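Local coordinates for protein cycloalternan-forming enzyme (PDB 5F7U) that is a multidomain protein of glycoside hydrolase family 31 that binds glycans at several separate sites, one of them in its N-terminal beta domain, at residues 5-15 with 35-47. The protein carries 1 engineered substitution. Sequence-based numbering, arbitrary orientation.
With GLC (alpha-D-glucopyranose), chain E; GLC (alpha-D-glucopyranose), chain B.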
loop_
_atom_site.group_PDB
_atom_site.type_symbol
_atom_site.label_atom_id
_atom_site.label_comp_id
_atom_site.label_asym_id
_atom_site.label_seq_id
_atom_site.Cartn_x
_atom_site.Cartn_y
_atom_site.Cartn_z
ATOM N N ASP A 5 38.413 -35.036 8.497
ATOM C CA ASP A 5 37.220 -35.906 8.575
ATOM C C ASP A 5 36.060 -35.460 7.670
ATOM O O ASP A 5 34.969 -35.996 7.762
ATOM C CB ASP A 5 36.785 -36.185 10.027
ATOM C CG ASP A 5 36.597 -34.936 10.842
ATOM O OD1 ASP A 5 35.453 -34.433 10.866
ATOM O OD2 ASP A 5 37.581 -34.459 11.476
ATOM N N GLY A 6 36.305 -34.515 6.767
ATOM C CA GLY A 6 35.329 -34.288 5.709
ATOM C C GLY A 6 35.707 -33.361 4.583
ATOM O O GLY A 6 36.768 -32.741 4.605
ATOM N N GLU A 7 34.818 -33.321 3.591
ATOM C CA GLU A 7 34.905 -32.439 2.433
ATOM C C GLU A 7 33.484 -31.988 2.131
ATOM O O GLU A 7 32.535 -32.743 2.354
ATOM C CB GLU A 7 35.495 -33.217 1.240
ATOM C CG GLU A 7 35.550 -32.476 -0.109
ATOM C CD GLU A 7 34.205 -32.401 -0.841
ATOM O OE1 GLU A 7 33.262 -33.181 -0.524
ATOM O OE2 GLU A 7 34.064 -31.532 -1.727
ATOM N N TYR A 8 33.336 -30.780 1.579
ATOM C CA TYR A 8 32.023 -30.290 1.185
ATOM C C TYR A 8 32.064 -29.244 0.072
ATOM O O TYR A 8 32.837 -28.294 0.132
ATOM C CB TYR A 8 31.305 -29.756 2.423
ATOM C CG TYR A 8 29.913 -29.244 2.183
ATOM C CD1 TYR A 8 28.821 -30.111 2.200
ATOM C CD2 TYR A 8 29.682 -27.878 1.954
ATOM C CE1 TYR A 8 27.538 -29.624 1.995
ATOM C CE2 TYR A 8 28.396 -27.388 1.746
ATOM C CZ TYR A 8 27.332 -28.266 1.778
ATOM O OH TYR A 8 26.053 -27.776 1.565
ATOM N N HIS A 9 31.208 -29.445 -0.929
ATOM C CA HIS A 9 30.922 -28.450 -1.955
ATOM C C HIS A 9 29.434 -28.601 -2.271
ATOM O O HIS A 9 28.917 -29.716 -2.275
ATOM C CB HIS A 9 31.790 -28.673 -3.215
ATOM C CG HIS A 9 31.307 -27.930 -4.433
ATOM N ND1 HIS A 9 31.578 -26.597 -4.656
ATOM C CD2 HIS A 9 30.561 -28.343 -5.485
ATOM C CE1 HIS A 9 31.017 -26.216 -5.791
ATOM N NE2 HIS A 9 30.390 -27.261 -6.314
ATOM N N SER A 10 28.752 -27.473 -2.475
ATOM C CA SER A 10 27.343 -27.494 -2.851
ATOM C C SER A 10 27.140 -26.283 -3.753
ATOM O O SER A 10 27.203 -25.155 -3.267
ATOM C CB SER A 10 26.446 -27.416 -1.609
ATOM O OG SER A 10 25.103 -27.753 -1.956
ATOM N N PRO A 11 26.906 -26.511 -5.058
ATOM C CA PRO A 11 27.108 -25.437 -6.045
ATOM C C PRO A 11 26.237 -24.194 -5.861
ATOM O O PRO A 11 26.681 -23.098 -6.172
ATOM C CB PRO A 11 26.782 -26.120 -7.386
ATOM C CG PRO A 11 26.006 -27.341 -7.042
ATOM C CD PRO A 11 26.577 -27.787 -5.718
ATOM N N TYR A 12 25.012 -24.367 -5.377
ATOM C CA TYR A 12 24.125 -23.215 -5.210
ATOM C C TYR A 12 24.064 -22.642 -3.802
ATOM O O TYR A 12 23.425 -21.598 -3.615
ATOM C CB TYR A 12 22.714 -23.544 -5.700
ATOM C CG TYR A 12 22.693 -24.127 -7.094
ATOM C CD1 TYR A 12 22.975 -23.330 -8.235
ATOM C CD2 TYR A 12 22.388 -25.467 -7.284
ATOM C CE1 TYR A 12 22.953 -23.891 -9.521
ATOM C CE2 TYR A 12 22.357 -26.028 -8.551
ATOM C CZ TYR A 12 22.638 -25.241 -9.654
ATOM O OH TYR A 12 22.580 -25.854 -10.896
ATOM N N GLY A 13 24.678 -23.322 -2.820
ATOM C CA GLY A 13 24.580 -22.906 -1.412
ATOM C C GLY A 13 23.122 -22.890 -0.981
ATOM O O GLY A 13 22.386 -23.840 -1.251
ATOM N N ASP A 14 22.703 -21.804 -0.334
ATOM C CA ASP A 14 21.295 -21.630 -0.003
ATOM C C ASP A 14 20.519 -20.937 -1.127
ATOM O O ASP A 14 19.341 -20.604 -0.952
ATOM C CB ASP A 14 21.156 -20.848 1.308
ATOM C CG ASP A 14 21.673 -21.620 2.499
ATOM O OD1 ASP A 14 21.406 -22.836 2.596
ATOM O OD2 ASP A 14 22.347 -21.016 3.358
ATOM N N ASP A 15 21.183 -20.718 -2.264
ATOM C CA ASP A 15 20.609 -19.981 -3.404
ATOM C C ASP A 15 20.172 -18.549 -3.020
ATOM O O ASP A 15 19.230 -17.994 -3.591
ATOM C CB ASP A 15 19.421 -20.767 -3.994
ATOM C CG ASP A 15 19.106 -20.376 -5.429
ATOM O OD1 ASP A 15 20.033 -20.180 -6.220
ATOM O OD2 ASP A 15 17.907 -20.258 -5.727
ATOM N N ASP A 35 34.290 -18.200 -17.036
ATOM C CA ASP A 35 35.154 -19.042 -16.227
ATOM C C ASP A 35 34.407 -19.600 -15.006
ATOM O O ASP A 35 33.736 -18.854 -14.296
ATOM C CB ASP A 35 36.392 -18.259 -15.789
ATOM C CG ASP A 35 37.339 -19.106 -15.000
ATOM O OD1 ASP A 35 37.671 -20.206 -15.497
ATOM O OD2 ASP A 35 37.756 -18.683 -13.899
ATOM N N VAL A 36 34.514 -20.912 -14.789
ATOM C CA VAL A 36 33.748 -21.604 -13.741
ATOM C C VAL A 36 34.694 -21.995 -12.612
ATOM O O VAL A 36 35.654 -22.748 -12.818
ATOM C CB VAL A 36 33.011 -22.842 -14.285
ATOM C CG1 VAL A 36 32.209 -23.545 -13.176
ATOM C CG2 VAL A 36 32.097 -22.454 -15.451
ATOM N N ILE A 37 34.426 -21.444 -11.430
ATOM C CA ILE A 37 35.196 -21.748 -10.220
ATOM C C ILE A 37 34.363 -22.551 -9.237
ATOM O O ILE A 37 33.185 -22.231 -8.991
ATOM C CB ILE A 37 35.682 -20.449 -9.514
ATOM C CG1 ILE A 37 36.554 -19.597 -10.460
ATOM C CG2 ILE A 37 36.418 -20.751 -8.193
ATOM C CD1 ILE A 37 37.865 -20.236 -10.877
ATOM N N LEU A 38 34.990 -23.570 -8.653
ATOM C CA LEU A 38 34.372 -24.364 -7.591
ATOM C C LEU A 38 35.056 -24.109 -6.262
ATOM O O LEU A 38 36.268 -24.312 -6.119
ATOM C CB LEU A 38 34.412 -25.856 -7.923
ATOM C CG LEU A 38 34.003 -26.300 -9.317
ATOM C CD1 LEU A 38 34.252 -27.806 -9.426
ATOM C CD2 LEU A 38 32.539 -25.982 -9.606
ATOM N N ASN A 39 34.268 -23.655 -5.297
ATOM C CA ASN A 39 34.762 -23.448 -3.936
ATOM C C ASN A 39 34.460 -24.672 -3.086
ATOM O O ASN A 39 33.310 -25.080 -2.979
ATOM C CB ASN A 39 34.152 -22.181 -3.346
ATOM C CG ASN A 39 34.555 -20.957 -4.133
ATOM O OD1 ASN A 39 35.703 -20.537 -4.060
ATOM N ND2 ASN A 39 33.635 -20.419 -4.947
ATOM N N ILE A 40 35.510 -25.241 -2.500
ATOM C CA ILE A 40 35.426 -26.526 -1.781
ATOM C C ILE A 40 36.044 -26.381 -0.396
ATOM O O ILE A 40 37.062 -25.708 -0.256
ATOM C CB ILE A 40 36.205 -27.606 -2.585
ATOM C CG1 ILE A 40 35.647 -27.702 -4.019
ATOM C CG2 ILE A 40 36.187 -28.967 -1.878
ATOM C CD1 ILE A 40 36.645 -28.305 -5.016
ATOM N N THR A 41 35.451 -27.015 0.627
ATOM C CA THR A 41 36.069 -26.999 1.963
ATOM C C THR A 41 36.450 -28.393 2.411
ATOM O O THR A 41 35.804 -29.372 2.021
ATOM C CB THR A 41 35.198 -26.275 3.031
ATOM O OG1 THR A 41 35.976 -25.960 4.199
ATOM C CG2 THR A 41 33.970 -27.076 3.440
ATOM N N THR A 42 37.531 -28.466 3.187
ATOM C CA THR A 42 37.885 -29.700 3.892
ATOM C C THR A 42 38.143 -29.354 5.355
ATOM O O THR A 42 38.441 -28.201 5.680
ATOM C CB THR A 42 39.156 -30.338 3.298
ATOM O OG1 THR A 42 40.235 -29.374 3.305
ATOM C CG2 THR A 42 38.881 -30.814 1.872
ATOM N N TRP A 43 38.043 -30.352 6.232
ATOM C CA TRP A 43 38.340 -30.168 7.649
ATOM C C TRP A 43 38.815 -31.514 8.213
ATOM O O TRP A 43 38.435 -32.552 7.658
ATOM C CB TRP A 43 37.105 -29.673 8.411
ATOM C CG TRP A 43 35.951 -30.628 8.387
ATOM C CD1 TRP A 43 35.634 -31.563 9.348
ATOM C CD2 TRP A 43 34.965 -30.748 7.363
ATOM N NE1 TRP A 43 34.502 -32.253 8.975
ATOM C CE2 TRP A 43 34.070 -31.777 7.763
ATOM C CE3 TRP A 43 34.749 -30.096 6.136
ATOM C CZ2 TRP A 43 32.966 -32.157 6.985
ATOM C CZ3 TRP A 43 33.644 -30.481 5.351
ATOM C CH2 TRP A 43 32.774 -31.507 5.784
ATOM N N PRO A 44 39.630 -31.523 9.271
ATOM C CA PRO A 44 40.230 -30.326 9.872
ATOM C C PRO A 44 41.398 -29.816 9.024
ATOM O O PRO A 44 41.757 -30.451 8.018
ATOM C CB PRO A 44 40.748 -30.851 11.221
ATOM C CG PRO A 44 41.151 -32.258 10.915
ATOM C CD PRO A 44 40.130 -32.756 9.922
ATOM N N ILE A 45 41.978 -28.681 9.422
ATOM C CA ILE A 45 43.173 -28.166 8.761
ATOM C C ILE A 45 44.333 -29.119 9.033
ATOM O O ILE A 45 44.666 -29.411 10.199
ATOM C CB ILE A 45 43.528 -26.722 9.206
ATOM C CG1 ILE A 45 42.387 -25.740 8.862
ATOM C CG2 ILE A 45 44.830 -26.264 8.556
ATOM C CD1 ILE A 45 42.433 -24.458 9.674
ATOM N N GLU A 46 44.918 -29.618 7.946
ATOM C CA GLU A 46 46.012 -30.592 8.009
ATOM C C GLU A 46 46.955 -30.376 6.854
ATOM O O GLU A 46 46.507 -30.045 5.762
ATOM C CB GLU A 46 45.453 -31.998 7.850
ATOM C CG GLU A 46 44.905 -32.628 9.108
ATOM C CD GLU A 46 44.293 -33.993 8.843
ATOM O OE1 GLU A 46 43.616 -34.184 7.795
ATOM O OE2 GLU A 46 44.468 -34.870 9.700
ATOM N N ASN A 47 48.250 -30.617 7.075
ATOM C CA ASN A 47 49.204 -30.763 5.970
ATOM C C ASN A 47 48.918 -32.061 5.211
ATOM O O ASN A 47 48.402 -33.026 5.780
ATOM C CB ASN A 47 50.660 -30.758 6.490
ATOM C CG ASN A 47 51.132 -29.370 6.925
ATOM O OD1 ASN A 47 50.869 -28.362 6.264
ATOM N ND2 ASN A 47 51.855 -29.319 8.040
HETATM C C1 GLC E . 32.927 -29.607 11.110
HETATM C C2 GLC E . 33.439 -28.690 9.984
HETATM C C3 GLC E . 32.280 -28.094 9.178
HETATM C C4 GLC E . 31.349 -29.189 8.640
HETATM C C5 GLC E . 30.876 -30.098 9.789
HETATM C C6 GLC E . 30.108 -31.318 9.286
HETATM O O1 GLC E . 32.357 -28.842 12.178
HETATM O O2 GLC E . 34.282 -27.661 10.520
HETATM O O3 GLC E . 32.773 -27.317 8.085
HETATM O O4 GLC E . 30.224 -28.567 8.005
HETATM O O5 GLC E . 31.969 -30.565 10.612
HETATM O O6 GLC E . 29.263 -31.792 10.337
HETATM C C1 GLC B . 30.232 -28.752 6.566
HETATM C C2 GLC B . 29.819 -27.445 5.882
HETATM C C3 GLC B . 28.328 -27.184 6.157
HETATM C C4 GLC B . 27.474 -28.361 5.675
HETATM C C5 GLC B . 27.973 -29.690 6.273
HETATM C C6 GLC B . 27.279 -30.892 5.638
HETATM O O2 GLC B . 30.641 -26.371 6.355
HETATM O O3 GLC B . 27.882 -25.974 5.540
HETATM O O4 GLC B . 26.107 -28.120 6.026
HETATM O O5 GLC B . 29.404 -29.847 6.116
HETATM O O6 GLC B . 27.253 -31.978 6.570
#
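The indole of Trp43 lies flat over the backbone of Gly6. Gly6 CA sits 3.6 Å from the centroid of the Trp43 six-membered ring, a CH-pi contact over the face. Glucose of chain E covers the opposite indole face, with its C2 3.5 Å above the Trp43 ring plane. Tyr8 takes the next sugar, and C4 of chain B glucose stands 3.8 Å over the centre of the Tyr8 ring. Such aromatic platforms are characteristic of carbohydrate-binding sites. Trp43 CG lies between its backbone N and carbonyl carbon (chi1 62°), which folds the indole across strand 6-8. Tyr8 CB meets the indole edge in plane. The Asp5 carboxylate stands nearly perpendicular to the indole, with OD1 3.0 Å from Trp43 NE1.

The backbones pair antiparallel. Tyr8 and Thr41 exchange two hydrogen bonds. A classic beta bulge ends the ladder, where Trp43 O accepts from both Asp5 N (2.6 Å) and Gly6 N (3.0 Å). Beyond Tyr8, His9 ND1 gives a nearly straight bond to Asn39 O (2.8 Å), with the acceptor in the imidazole plane.

On the face away from the sugars, Ser108 and Thr96 hold the Glu7 carboxylate and Tyr94 OH bonds His9 NE2. Asn75 and Asn76 complete the sugar pocket; Asn76 OD1 bonds a glucose, and Thr41 OG1 bonds Thr77 O and Asn76 ND2. Strand 36-43 runs between strands 6-8 and 76-84, and strand 91-100 packs against His9, Leu38 and Ile40.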